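PDB 6VXC: trans-4-hydroxy-L-proline dehydratase from Clostridioides difficile 70-100-2010, which uses a glycyl radical to dehydrate trans-4-hydroxy-L-proline to (S)-1-pyrroline-5-carboxylate during anaerobic breakdown of hydroxyproline. Local coordinates for residues A[757-762]-A[802-807]. Residues are numbered along the deposited sequence; the frame is centred on the assembly and turned at random.
Sequences QFNVFD and IGRTEQ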
loop_
_atom_site.group_PDB
_atom_site.type_symbol
_atom_site.label_atom_id
_atom_site.label_comp_id
_atom_site.label_asym_id
_atom_site.label_seq_id
_atom_site.Cartn_x
_atom_site.Cartn_y
_atom_site.Cartn_z
ATOM N N GLN A 757 11.602 -6.537 7.970
ATOM C CA GLN A 757 12.297 -5.333 7.531
ATOM C C GLN A 757 12.955 -4.690 8.753
ATOM O O GLN A 757 12.477 -4.850 9.874
ATOM C CB GLN A 757 11.342 -4.355 6.859
ATOM C CG GLN A 757 10.266 -3.835 7.788
ATOM C CD GLN A 757 9.140 -3.129 7.044
ATOM O OE1 GLN A 757 8.879 -3.416 5.871
ATOM N NE2 GLN A 757 8.503 -2.166 7.703
ATOM N N PHE A 758 14.038 -3.940 8.531
ATOM C CA PHE A 758 14.925 -3.517 9.613
ATOM C C PHE A 758 15.078 -1.998 9.698
ATOM O O PHE A 758 15.210 -1.310 8.682
ATOM C CB PHE A 758 16.323 -4.139 9.452
ATOM C CG PHE A 758 16.315 -5.641 9.375
ATOM C CD1 PHE A 758 15.834 -6.402 10.442
ATOM C CD2 PHE A 758 16.788 -6.296 8.239
ATOM C CE1 PHE A 758 15.829 -7.794 10.375
ATOM C CE2 PHE A 758 16.783 -7.690 8.156
ATOM C CZ PHE A 758 16.305 -8.443 9.233
ATOM N N ASN A 759 15.060 -1.492 10.925
ATOM C CA ASN A 759 15.648 -0.207 11.267
ATOM C C ASN A 759 17.049 -0.434 11.834
ATOM O O ASN A 759 17.272 -1.380 12.591
ATOM C CB ASN A 759 14.799 0.556 12.289
ATOM C CG ASN A 759 13.820 1.517 11.638
ATOM O OD1 ASN A 759 14.184 2.298 10.758
ATOM N ND2 ASN A 759 12.576 1.484 12.087
ATOM N N VAL A 760 17.989 0.428 11.449
ATOM C CA VAL A 760 19.323 0.447 12.045
ATOM C C VAL A 760 19.714 1.901 12.255
ATOM O O VAL A 760 20.309 2.525 11.369
ATOM C CB VAL A 760 20.345 -0.269 11.144
ATOM C CG1 VAL A 760 21.754 -0.311 11.817
ATOM C CG2 VAL A 760 19.863 -1.644 10.770
ATOM N N PHE A 761 19.393 2.461 13.412
ATOM C CA PHE A 761 19.661 3.873 13.631
ATOM C C PHE A 761 20.275 4.080 15.002
ATOM O O PHE A 761 20.160 3.245 15.897
ATOM C CB PHE A 761 18.395 4.738 13.468
ATOM C CG PHE A 761 17.232 4.354 14.372
ATOM C CD1 PHE A 761 17.253 4.642 15.730
ATOM C CD2 PHE A 761 16.091 3.773 13.834
ATOM C CE1 PHE A 761 16.171 4.316 16.551
ATOM C CE2 PHE A 761 14.997 3.440 14.643
ATOM C CZ PHE A 761 15.039 3.712 16.002
ATOM N N ASP A 762 20.973 5.194 15.133
ATOM C CA ASP A 762 21.466 5.651 16.420
ATOM C C ASP A 762 20.364 6.438 17.110
ATOM O O ASP A 762 19.938 7.481 16.605
ATOM C CB ASP A 762 22.703 6.524 16.240
ATOM C CG ASP A 762 23.960 5.835 16.669
ATOM O OD1 ASP A 762 24.585 5.162 15.817
ATOM O OD2 ASP A 762 24.326 5.973 17.860
ATOM N N ILE A 802 11.148 5.156 18.048
ATOM C CA ILE A 802 12.260 5.200 18.991
ATOM C C ILE A 802 12.096 4.160 20.093
ATOM O O ILE A 802 13.086 3.665 20.640
ATOM C CB ILE A 802 12.389 6.616 19.593
ATOM C CG1 ILE A 802 12.795 7.628 18.518
ATOM C CG2 ILE A 802 13.372 6.597 20.752
ATOM C CD1 ILE A 802 12.648 9.092 18.937
ATOM N N GLY A 803 10.856 3.862 20.478
ATOM C CA GLY A 803 10.579 2.897 21.520
ATOM C C GLY A 803 10.664 1.451 21.093
ATOM O O GLY A 803 10.612 0.570 21.956
ATOM N N ARG A 804 10.824 1.182 19.797
ATOM C CA ARG A 804 10.938 -0.202 19.353
ATOM C C ARG A 804 12.213 -0.821 19.923
ATOM O O ARG A 804 13.198 -0.133 20.185
ATOM C CB ARG A 804 10.911 -0.288 17.822
ATOM C CG ARG A 804 9.601 0.179 17.196
ATOM C CD ARG A 804 9.657 0.160 15.672
ATOM N NE ARG A 804 8.486 0.775 15.045
ATOM C CZ ARG A 804 8.343 0.937 13.730
ATOM N NH1 ARG A 804 9.293 0.526 12.891
ATOM N NH2 ARG A 804 7.249 1.505 13.249
ATOM N N THR A 805 12.172 -2.126 20.166
ATOM C CA THR A 805 13.260 -2.790 20.878
ATOM C C THR A 805 14.554 -2.751 20.073
ATOM O O THR A 805 14.573 -3.111 18.899
ATOM C CB THR A 805 12.867 -4.224 21.194
ATOM O OG1 THR A 805 11.614 -4.208 21.885
ATOM C CG2 THR A 805 13.928 -4.888 22.092
ATOM N N GLU A 806 15.638 -2.294 20.699
ATOM C CA GLU A 806 16.929 -2.288 20.016
ATOM C C GLU A 806 17.558 -3.668 20.197
ATOM O O GLU A 806 17.992 -4.018 21.292
ATOM C CB GLU A 806 17.829 -1.166 20.535
ATOM C CG GLU A 806 19.124 -0.982 19.709
ATOM C CD GLU A 806 19.970 0.226 20.144
ATOM O OE1 GLU A 806 20.045 1.233 19.400
ATOM O OE2 GLU A 806 20.566 0.157 21.228
ATOM N N GLN A 807 17.563 -4.476 19.141
ATOM C CA GLN A 807 18.020 -5.853 19.267
ATOM C C GLN A 807 19.538 -5.951 19.153
ATOM O O GLN A 807 20.191 -5.138 18.497
ATOM C CB GLN A 807 17.375 -6.746 18.205
ATOM C CG GLN A 807 15.841 -6.717 18.216
ATOM C CD GLN A 807 15.224 -7.513 19.361
ATOM O OE1 GLN A 807 15.808 -7.651 20.448
ATOM N NE2 GLN A 807 14.036 -8.042 19.120
HETATM O O HOH W 1 11.738 -0.925 13.387
#
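Phe761 reaches Ile802 with the far end of its ring: CZ lies 4.3 Å from Ile802 CA, an oblique approach to the helix backbone. Leu766 of helix 763-771 touches both side chains, so this apolar patch is shared with the helix that follows Phe761. Beside this patch, Asn759 and Arg804 show how two N-H donors can be joined by water. Asn759 ND2 and Arg804 NH1 are 3.5 Å apart, and the amide and guanidinium planes are turned 41° from each other. Both nitrogens donate to one water, which is 2.9 Å from Asn759 ND2 and the same distance from Arg804 NH1. The water lies at the guanidinium edge, in its plane. In the glycyl radical domain, this pairing joins strand 755-759 to the C-terminal tail leaving helix 795-803, with the Arg804 side chain about 11 Å from that of Cys454, the probable thiyl radical site. Extended from CG to NE, Arg804 carries its guanidinium toward Asn759, where NE forms a salt bridge with Glu800 and NH2 bonds to Val783 O, probably fixing the guanidinium's rotation, while Asn759 OD1, at the edge of the Phe761 ring, accepts from Arg782 N, which leaves ND2 directed at the water.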